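Local coordinates for beta-xylosidase (Uncultured organism, PDB 4MLG), which probably hydrolyses beta-xylosidic bonds, releasing xylose from the non-reducing ends of xylo-oligosaccharides, as a calcium-containing beta-propeller glycosidase of family 43, at residues N42-F54 and V70-W84. Numbering follows the deposited sequence.
Sequences NGDHFNMKDYHVF and VLRTEDIPWAGRQLW
Tyr51 and Val70 are joined by a backbone hydrogen bond, Val70 N to Tyr51 O (2.9 Å), where strands 50-56 and 64-72 of one blade of the beta-propeller meet as an antiparallel hairpin. Beyond the hairpin the chain loops on to strand 81-91, the first of the next sheet, so that Tyr51 lies between two blades. With CG anti to the carbonyl carbon (chi1 -73°), its ring runs side by side with Leu71, pointing the same way. CB touches Val70 CG2; CD2 and CE2 run beside Leu71 CD2; Leu83 CD1 lies over one ring face, a CH-pi contact 4.2 Å from the centroid; CZ lies near Leu83 CB and CE1 near Trp84 O. OH points at Trp84 O, near the ring plane, at a separation (2.5 Å) too short to be taken literally at this resolution. Met97 and Phe99 of strand 94-102 also pack against this ring.

At the other end, the inverse gamma turn centred on Phe46 presents its carbonyl to two donors. Trp84 NE1 reaches Phe46 O at 3.0 Å and Gln82 NE2 at 3.3 Å, from opposite faces of the carbonyl plane, so two donors grip one oxygen, the Gln82 amide from well above that plane. Met48, bent at chi2 and chi3, lays CE against Trp84 CD1, while SD makes an oblique Met-aromatic contact 5.0 Å from the centroid of the five-membered ring. A leucine in place of Trp84 would probably cost Phe46 O its indole N-H donor and leave Met48 without its aromatic partner.

Farther out, Arg81, whose NE pairs with Asp106, adds a salt bridge to Asp44: OD1 lies near the guanidinium plane, whereas NH1 stands 40° out of the carboxylate plane.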
ATOM      1  N   ASN A  42     -19.109   2.905  -0.829  1.00 85.87           N
ATOM      2  CA  ASN A  42     -17.679   2.879  -1.127  1.00 79.99           C
ATOM      3  C   ASN A  42     -17.352   3.422  -2.516  1.00 72.47           C
ATOM      4  O   ASN A  42     -16.195   3.427  -2.933  1.00 69.96           O
ATOM      5  CB  ASN A  42     -17.110   1.467  -0.950  1.00 83.04           C
ATOM      6  CG  ASN A  42     -17.896   0.415  -1.717  1.00 86.38           C
ATOM      7  OD1 ASN A  42     -18.470   0.694  -2.769  1.00 86.52           O
ATOM      8  ND2 ASN A  42     -17.926  -0.802  -1.186  1.00 87.86           N
ATOM      9  N   GLY A  43     -18.382   3.866  -3.228  1.00 68.30           N
ATOM     10  CA  GLY A  43     -18.206   4.482  -4.530  1.00 63.05           C
ATOM     11  C   GLY A  43     -17.774   3.523  -5.621  1.00 57.65           C
ATOM     12  O   GLY A  43     -17.014   3.897  -6.514  1.00 56.00           O
ATOM     13  N   ASP A  44     -18.256   2.285  -5.555  1.00 57.50           N
ATOM     14  CA  ASP A  44     -17.945   1.293  -6.582  1.00 56.33           C
ATOM     15  C   ASP A  44     -18.537   1.679  -7.937  1.00 56.30           C
ATOM     16  O   ASP A  44     -18.008   1.301  -8.982  1.00 56.75           O
ATOM     17  CB  ASP A  44     -18.431  -0.099  -6.168  1.00 59.38           C
ATOM     18  CG  ASP A  44     -17.476  -0.793  -5.214  1.00 61.38           C
ATOM     19  OD1 ASP A  44     -16.271  -0.468  -5.236  1.00 61.65           O
ATOM     20  OD2 ASP A  44     -17.929  -1.668  -4.446  1.00 62.35           O
ATOM     21  N   HIS A  45     -19.633   2.434  -7.914  1.00 56.40           N
ATOM     22  CA  HIS A  45     -20.275   2.881  -9.148  1.00 57.36           C
ATOM     23  C   HIS A  45     -19.409   3.880  -9.912  1.00 56.63           C
ATOM     24  O   HIS A  45     -19.596   4.087 -11.111  1.00 56.64           O
ATOM     25  CB  HIS A  45     -21.659   3.472  -8.864  1.00 59.83           C
ATOM     26  CG  HIS A  45     -21.663   4.514  -7.790  1.00 60.41           C
ATOM     27  ND1 HIS A  45     -21.681   4.198  -6.449  1.00 61.61           N
ATOM     28  CD2 HIS A  45     -21.658   5.866  -7.858  1.00 61.41           C
ATOM     29  CE1 HIS A  45     -21.683   5.311  -5.737  1.00 62.53           C
ATOM     30  NE2 HIS A  45     -21.672   6.337  -6.568  1.00 62.40           N
ATOM     31  N   PHE A  46     -18.466   4.501  -9.211  1.00 55.94           N
ATOM     32  CA  PHE A  46     -17.461   5.327  -9.863  1.00 54.86           C
ATOM     33  C   PHE A  46     -16.357   4.429 -10.404  1.00 55.23           C
ATOM     34  O   PHE A  46     -15.250   4.393  -9.870  1.00 55.16           O
ATOM     35  CB  PHE A  46     -16.880   6.352  -8.889  1.00 54.03           C
ATOM     36  CG  PHE A  46     -17.854   7.421  -8.481  1.00 54.56           C
ATOM     37  CD1 PHE A  46     -18.256   8.389  -9.385  1.00 54.08           C
ATOM     38  CD2 PHE A  46     -18.359   7.463  -7.193  1.00 56.19           C
ATOM     39  CE1 PHE A  46     -19.148   9.376  -9.013  1.00 55.38           C
ATOM     40  CE2 PHE A  46     -19.252   8.449  -6.814  1.00 57.33           C
ATOM     41  CZ  PHE A  46     -19.648   9.406  -7.726  1.00 56.78           C
ATOM     42  N   ASN A  47     -16.673   3.699 -11.468  1.00 56.42           N
ATOM     43  CA  ASN A  47     -15.762   2.703 -12.012  1.00 56.74           C
ATOM     44  C   ASN A  47     -15.136   3.153 -13.327  1.00 56.38           C
ATOM     45  O   ASN A  47     -15.181   2.429 -14.321  1.00 57.08           O
ATOM     46  CB  ASN A  47     -16.498   1.376 -12.214  1.00 58.77           C
ATOM     47  CG  ASN A  47     -15.555   0.196 -12.349  1.00 59.72           C
ATOM     48  OD1 ASN A  47     -14.463   0.192 -11.779  1.00 60.17           O
ATOM     49  ND2 ASN A  47     -15.972  -0.811 -13.105  1.00 60.46           N
ATOM     50  N   MET A  48     -14.560   4.350 -13.332  1.00 55.79           N
ATOM     51  CA  MET A  48     -13.881   4.853 -14.522  1.00 55.88           C
ATOM     52  C   MET A  48     -12.645   4.008 -14.812  1.00 56.31           C
ATOM     53  O   MET A  48     -12.064   3.415 -13.903  1.00 56.04           O
ATOM     54  CB  MET A  48     -13.499   6.324 -14.351  1.00 54.11           C
ATOM     55  CG  MET A  48     -14.681   7.235 -14.062  1.00 52.80           C
ATOM     56  SD  MET A  48     -15.208   7.178 -12.342  1.00 64.28           S
ATOM     57  CE  MET A  48     -14.159   8.444 -11.638  1.00 40.25           C
ATOM     58  N   LYS A  49     -12.245   3.946 -16.078  1.00 57.86           N
ATOM     59  CA  LYS A  49     -11.154   3.059 -16.465  1.00 60.03           C
ATOM     60  C   LYS A  49     -10.187   3.648 -17.493  1.00 61.85           C
ATOM     61  O   LYS A  49      -9.249   2.974 -17.915  1.00 63.54           O
ATOM     62  CB  LYS A  49     -11.711   1.727 -16.976  1.00 61.24           C
ATOM     63  CG  LYS A  49     -12.747   1.869 -18.078  1.00 62.09           C
ATOM     64  CD  LYS A  49     -13.300   0.516 -18.491  1.00 63.28           C
ATOM     65  CE  LYS A  49     -14.386   0.661 -19.546  1.00 65.01           C
ATOM     66  NZ  LYS A  49     -14.914  -0.660 -19.989  1.00 67.50           N
ATOM     67  N   ASP A  50     -10.405   4.900 -17.888  1.00 61.89           N
ATOM     68  CA  ASP A  50      -9.524   5.531 -18.868  1.00 63.54           C
ATOM     69  C   ASP A  50      -9.519   7.061 -18.806  1.00 61.45           C
ATOM     70  O   ASP A  50     -10.294   7.670 -18.068  1.00 60.28           O
ATOM     71  CB  ASP A  50      -9.868   5.059 -20.284  1.00 68.47           C
ATOM     72  CG  ASP A  50     -11.265   5.458 -20.708  1.00 72.61           C
ATOM     73  OD1 ASP A  50     -12.106   5.710 -19.819  1.00 73.03           O
ATOM     74  OD2 ASP A  50     -11.523   5.516 -21.928  1.00 75.40           O
ATOM     75  N   TYR A  51      -8.629   7.668 -19.590  1.00 60.72           N
ATOM     76  CA  TYR A  51      -8.508   9.121 -19.658  1.00 58.77           C
ATOM     77  C   TYR A  51      -8.560   9.620 -21.097  1.00 59.30           C
ATOM     78  O   TYR A  51      -7.876   9.088 -21.972  1.00 60.07           O
ATOM     79  CB  TYR A  51      -7.190   9.584 -19.030  1.00 57.92           C
ATOM     80  CG  TYR A  51      -7.139   9.503 -17.523  1.00 55.33           C
ATOM     81  CD1 TYR A  51      -8.265   9.764 -16.754  1.00 54.09           C
ATOM     82  CD2 TYR A  51      -5.962   9.167 -16.868  1.00 54.35           C
ATOM     83  CE1 TYR A  51      -8.220   9.691 -15.374  1.00 52.99           C
ATOM     84  CE2 TYR A  51      -5.906   9.091 -15.492  1.00 53.24           C
ATOM     85  CZ  TYR A  51      -7.037   9.353 -14.749  1.00 53.01           C
ATOM     86  OH  TYR A  51      -6.979   9.275 -13.377  1.00 53.09           O
ATOM     87  N   HIS A  52      -9.371  10.645 -21.333  1.00 58.98           N
ATOM     88  CA  HIS A  52      -9.355  11.361 -22.602  1.00 59.87           C
ATOM     89  C   HIS A  52      -8.686  12.717 -22.392  1.00 57.77           C
ATOM     90  O   HIS A  52      -8.506  13.156 -21.256  1.00 54.23           O
ATOM     91  CB  HIS A  52     -10.775  11.554 -23.140  1.00 61.84           C
ATOM     92  CG  HIS A  52     -11.382  10.312 -23.715  1.00 63.00           C
ATOM     93  ND1 HIS A  52     -11.644  10.166 -25.061  1.00 64.53           N
ATOM     94  CD2 HIS A  52     -11.788   9.161 -23.128  1.00 62.58           C
ATOM     95  CE1 HIS A  52     -12.180   8.979 -25.278  1.00 64.70           C
ATOM     96  NE2 HIS A  52     -12.278   8.350 -24.122  1.00 63.53           N
ATOM     97  N   VAL A  53      -8.314  13.376 -23.485  1.00 60.52           N
ATOM     98  CA  VAL A  53      -7.725  14.710 -23.408  1.00 62.36           C
ATOM     99  C   VAL A  53      -8.385  15.660 -24.401  1.00 65.22           C
ATOM    100  O   VAL A  53      -8.376  15.417 -25.607  1.00 67.27           O
ATOM    101  CB  VAL A  53      -6.202  14.684 -23.658  1.00 63.08           C
ATOM    102  CG1 VAL A  53      -5.660  16.098 -23.804  1.00 63.03           C
ATOM    103  CG2 VAL A  53      -5.488  13.957 -22.532  1.00 62.35           C
ATOM    104  N   PHE A  54      -8.961  16.743 -23.887  1.00 66.01           N
ATOM    105  CA  PHE A  54      -9.624  17.728 -24.733  1.00 68.82           C
ATOM    106  C   PHE A  54      -8.842  19.037 -24.779  1.00 71.30           C
ATOM    107  O   PHE A  54      -8.200  19.421 -23.801  1.00 71.74           O
ATOM    108  CB  PHE A  54     -11.052  17.980 -24.245  1.00 67.20           C
ATOM    109  CG  PHE A  54     -11.908  16.746 -24.207  1.00 66.31           C
ATOM    110  CD1 PHE A  54     -12.548  16.294 -25.349  1.00 67.54           C
ATOM    111  CD2 PHE A  54     -12.076  16.039 -23.027  1.00 64.52           C
ATOM    112  CE1 PHE A  54     -13.337  15.159 -25.317  1.00 67.00           C
ATOM    113  CE2 PHE A  54     -12.861  14.904 -22.989  1.00 64.17           C
ATOM    114  CZ  PHE A  54     -13.494  14.464 -24.135  1.00 65.55           C
ATOM    115  N   VAL A  70      -5.743   8.432 -23.805  1.00 61.28           N
ATOM    116  CA  VAL A  70      -4.306   8.592 -23.616  1.00 61.94           C
ATOM    117  C   VAL A  70      -3.783   7.662 -22.527  1.00 62.39           C
ATOM    118  O   VAL A  70      -2.573   7.519 -22.351  1.00 63.75           O
ATOM    119  CB  VAL A  70      -3.948  10.037 -23.236  1.00 59.27           C
ATOM    120  CG1 VAL A  70      -4.238  10.978 -24.394  1.00 60.43           C
ATOM    121  CG2 VAL A  70      -4.713  10.455 -21.989  1.00 55.78           C
ATOM    122  N   LEU A  71      -4.704   7.037 -21.799  1.00 61.19           N
ATOM    123  CA  LEU A  71      -4.347   6.128 -20.717  1.00 61.31           C
ATOM    124  C   LEU A  71      -5.546   5.277 -20.317  1.00 62.07           C
ATOM    125  O   LEU A  71      -6.664   5.779 -20.223  1.00 61.94           O
ATOM    126  CB  LEU A  71      -3.847   6.916 -19.501  1.00 58.70           C
ATOM    127  CG  LEU A  71      -3.250   6.114 -18.342  1.00 56.62           C
ATOM    128  CD1 LEU A  71      -1.928   5.485 -18.753  1.00 57.62           C
ATOM    129  CD2 LEU A  71      -3.069   6.989 -17.110  1.00 54.92           C
ATOM    130  N   ARG A  72      -5.308   3.987 -20.091  1.00 62.86           N
ATOM    131  CA  ARG A  72      -6.344   3.093 -19.582  1.00 62.30           C
ATOM    132  C   ARG A  72      -5.757   2.138 -18.547  1.00 60.42           C
ATOM    133  O   ARG A  72      -4.548   1.911 -18.516  1.00 60.69           O
ATOM    134  CB  ARG A  72      -7.014   2.316 -20.720  1.00 66.93           C
ATOM    135  CG  ARG A  72      -6.113   1.308 -21.413  1.00 73.04           C
ATOM    136  CD  ARG A  72      -6.831   0.617 -22.565  1.00 78.16           C
ATOM    137  NE  ARG A  72      -7.209   1.554 -23.620  1.00 81.31           N
ATOM    138  CZ  ARG A  72      -6.453   1.838 -24.677  1.00 84.95           C
ATOM    139  NH1 ARG A  72      -5.271   1.255 -24.826  1.00 87.21           N
ATOM    140  NH2 ARG A  72      -6.878   2.704 -25.587  1.00 85.77           N
ATOM    141  N   THR A  73      -6.621   1.581 -17.703  1.00 59.89           N
ATOM    142  CA  THR A  73      -6.190   0.710 -16.612  1.00 61.23           C
ATOM    143  C   THR A  73      -5.391  -0.508 -17.079  1.00 64.04           C
ATOM    144  O   THR A  73      -4.523  -0.993 -16.358  1.00 64.23           O
ATOM    145  CB  THR A  73      -7.383   0.235 -15.760  1.00 61.42           C
ATOM    146  OG1 THR A  73      -8.320  -0.464 -16.589  1.00 65.10           O
ATOM    147  CG2 THR A  73      -8.077   1.421 -15.109  1.00 59.43           C
ATOM    148  N   GLU A  74      -5.680  -0.996 -18.281  1.00 67.41           N
ATOM    149  CA  GLU A  74      -4.965  -2.150 -18.821  1.00 72.03           C
ATOM    150  C   GLU A  74      -3.488  -1.841 -19.049  1.00 71.30           C
ATOM    151  O   GLU A  74      -2.630  -2.707 -18.881  1.00 73.16           O
ATOM    152  CB  GLU A  74      -5.593  -2.627 -20.133  1.00 78.33           C
ATOM    153  CG  GLU A  74      -6.999  -3.186 -20.006  1.00 82.95           C
ATOM    154  CD  GLU A  74      -8.068  -2.139 -20.245  1.00 85.79           C
ATOM    155  OE1 GLU A  74      -9.049  -2.448 -20.953  1.00 88.42           O
ATOM    156  OE2 GLU A  74      -7.931  -1.012 -19.726  1.00 84.79           O
ATOM    157  N   ASP A  75      -3.199  -0.601 -19.435  1.00 68.94           N
ATOM    158  CA  ASP A  75      -1.833  -0.194 -19.751  1.00 68.57           C
ATOM    159  C   ASP A  75      -0.986   0.029 -18.499  1.00 63.19           C
ATOM    160  O   ASP A  75       0.234   0.165 -18.582  1.00 62.83           O
ATOM    161  CB  ASP A  75      -1.838   1.075 -20.610  1.00 70.81           C
ATOM    162  CG  ASP A  75      -2.675   0.927 -21.866  1.00 73.48           C
ATOM    163  OD1 ASP A  75      -2.949  -0.221 -22.269  1.00 75.61           O
ATOM    164  OD2 ASP A  75      -3.056   1.963 -22.451  1.00 73.27           O
ATOM    165  N   ILE A  76      -1.637   0.072 -17.341  1.00 59.44           N
ATOM    166  CA  ILE A  76      -0.937   0.289 -16.078  1.00 57.10           C
ATOM    167  C   ILE A  76      -0.574  -1.046 -15.426  1.00 58.03           C
ATOM    168  O   ILE A  76      -1.448  -1.871 -15.167  1.00 58.25           O
ATOM    169  CB  ILE A  76      -1.784   1.136 -15.108  1.00 52.78           C
ATOM    170  CG1 ILE A  76      -2.267   2.411 -15.801  1.00 49.63           C
ATOM    171  CG2 ILE A  76      -0.989   1.480 -13.859  1.00 53.57           C
ATOM    172  CD1 ILE A  76      -3.197   3.251 -14.953  1.00 47.43           C
ATOM    173  N   PRO A  77       0.725  -1.265 -15.171  1.00 59.40           N
ATOM    174  CA  PRO A  77       1.233  -2.539 -14.645  1.00 60.44           C
ATOM    175  C   PRO A  77       0.759  -2.857 -13.227  1.00 60.43           C
ATOM    176  O   PRO A  77       0.466  -4.017 -12.931  1.00 61.25           O
ATOM    177  CB  PRO A  77       2.753  -2.340 -14.657  1.00 61.09           C
ATOM    178  CG  PRO A  77       2.989  -1.263 -15.667  1.00 61.50           C
ATOM    179  CD  PRO A  77       1.818  -0.344 -15.525  1.00 59.35           C
ATOM    180  N   TRP A  78       0.692  -1.847 -12.365  1.00 58.70           N
ATOM    181  CA  TRP A  78       0.300  -2.058 -10.975  1.00 58.34           C
ATOM    182  C   TRP A  78      -1.199  -1.879 -10.781  1.00 56.55           C
ATOM    183  O   TRP A  78      -1.683  -1.801  -9.653  1.00 54.82           O
ATOM    184  CB  TRP A  78       1.062  -1.105 -10.050  1.00 59.15           C
ATOM    185  CG  TRP A  78       0.767   0.352 -10.291  1.00 58.55           C
ATOM    186  CD1 TRP A  78       1.332   1.156 -11.239  1.00 59.21           C
ATOM    187  CD2 TRP A  78      -0.152   1.176  -9.562  1.00 57.18           C
ATOM    188  NE1 TRP A  78       0.818   2.426 -11.149  1.00 58.54           N
ATOM    189  CE2 TRP A  78      -0.094   2.467 -10.128  1.00 57.65           C
ATOM    190  CE3 TRP A  78      -1.018   0.950  -8.487  1.00 56.44           C
ATOM    191  CZ2 TRP A  78      -0.873   3.525  -9.656  1.00 56.81           C
ATOM    192  CZ3 TRP A  78      -1.789   2.000  -8.021  1.00 56.27           C
ATOM    193  CH2 TRP A  78      -1.710   3.272  -8.604  1.00 55.97           C
ATOM    194  N   ALA A  79      -1.929  -1.832 -11.892  1.00 57.43           N
ATOM    195  CA  ALA A  79      -3.345  -1.479 -11.870  1.00 57.38           C
ATOM    196  C   ALA A  79      -4.232  -2.442 -11.092  1.00 58.08           C
ATOM    197  O   ALA A  79      -4.098  -3.663 -11.192  1.00 59.09           O
ATOM    198  CB  ALA A  79      -3.873  -1.315 -13.285  1.00 56.67           C
ATOM    199  N   GLY A  80      -5.138  -1.863 -10.312  1.00 56.46           N
ATOM    200  CA  GLY A  80      -6.201  -2.605  -9.667  1.00 55.09           C
ATOM    201  C   GLY A  80      -7.513  -2.211 -10.313  1.00 56.13           C
ATOM    202  O   GLY A  80      -8.018  -2.917 -11.185  1.00 58.89           O
ATOM    203  N   ARG A  81      -8.054  -1.068  -9.901  1.00 53.58           N
ATOM    204  CA  ARG A  81      -9.291  -0.549 -10.479  1.00 52.11           C
ATOM    205  C   ARG A  81      -9.513   0.929 -10.164  1.00 52.28           C
ATOM    206  O   ARG A  81      -8.890   1.483  -9.256  1.00 51.45           O
ATOM    207  CB  ARG A  81     -10.494  -1.369 -10.001  1.00 50.09           C
ATOM    208  CG  ARG A  81     -10.661  -1.413  -8.492  1.00 47.52           C
ATOM    209  CD  ARG A  81     -11.712  -2.434  -8.095  1.00 45.93           C
ATOM    210  NE  ARG A  81     -11.880  -2.524  -6.648  1.00 44.29           N
ATOM    211  CZ  ARG A  81     -12.851  -1.923  -5.972  1.00 42.92           C
ATOM    212  NH1 ARG A  81     -13.747  -1.184  -6.612  1.00 42.12           N
ATOM    213  NH2 ARG A  81     -12.931  -2.062  -4.655  1.00 42.23           N
ATOM    214  N   GLN A  82     -10.394   1.552 -10.945  1.00 52.02           N
ATOM    215  CA  GLN A  82     -10.876   2.914 -10.702  1.00 49.04           C
ATOM    216  C   GLN A  82      -9.840   4.023 -10.911  1.00 48.97           C
ATOM    217  O   GLN A  82      -9.097   4.375  -9.995  1.00 48.16           O
ATOM    218  CB  GLN A  82     -11.520   3.022  -9.313  1.00 47.12           C
ATOM    219  CG  GLN A  82     -12.759   2.150  -9.145  1.00 48.41           C
ATOM    220  CD  GLN A  82     -13.193   2.018  -7.699  1.00 49.00           C
ATOM    221  OE1 GLN A  82     -12.437   1.539  -6.855  1.00 49.39           O
ATOM    222  NE2 GLN A  82     -14.416   2.442  -7.405  1.00 49.35           N
ATOM    223  N   LEU A  83      -9.808   4.569 -12.124  1.00 50.43           N
ATOM    224  CA  LEU A  83      -9.013   5.755 -12.428  1.00 50.88           C
ATOM    225  C   LEU A  83      -9.815   7.005 -12.104  1.00 51.00           C
ATOM    226  O   LEU A  83     -10.708   7.386 -12.861  1.00 51.84           O
ATOM    227  CB  LEU A  83      -8.634   5.789 -13.909  1.00 52.45           C
ATOM    228  CG  LEU A  83      -7.366   5.066 -14.352  1.00 55.40           C
ATOM    229  CD1 LEU A  83      -7.150   5.260 -15.845  1.00 56.60           C
ATOM    230  CD2 LEU A  83      -6.170   5.570 -13.563  1.00 56.29           C
ATOM    231  N   TRP A  84      -9.498   7.650 -10.988  1.00 50.63           N
ATOM    232  CA  TRP A  84     -10.253   8.823 -10.564  1.00 51.88           C
ATOM    233  C   TRP A  84      -9.615  10.135 -11.034  1.00 53.09           C
ATOM    234  O   TRP A  84      -8.854  10.145 -12.001  1.00 54.41           O
ATOM    235  CB  TRP A  84     -10.493   8.797  -9.049  1.00 52.16           C
ATOM    236  CG  TRP A  84     -11.520   7.767  -8.635  1.00 52.31           C
ATOM    237  CD1 TRP A  84     -12.111   6.832  -9.439  1.00 52.72           C
ATOM    238  CD2 TRP A  84     -12.083   7.580  -7.328  1.00 52.92           C
ATOM    239  NE1 TRP A  84     -13.000   6.075  -8.715  1.00 53.47           N
ATOM    240  CE2 TRP A  84     -13.002   6.514  -7.416  1.00 53.81           C
ATOM    241  CE3 TRP A  84     -11.897   8.207  -6.093  1.00 53.86           C
ATOM    242  CZ2 TRP A  84     -13.732   6.062  -6.316  1.00 54.14           C
ATOM    243  CZ3 TRP A  84     -12.624   7.757  -5.002  1.00 54.40           C
ATOM    244  CH2 TRP A  84     -13.529   6.696  -5.122  1.00 54.18           C
TER
HETATM  245  O   HOH W   1     -14.970   1.996  -5.022  1.00 39.22           O
HETATM  246  O   HOH W   2     -11.414   0.633 -13.376  1.00 64.99           O
HETATM  247  O   HOH W   3     -11.342   8.386 -15.710  1.00 36.13           O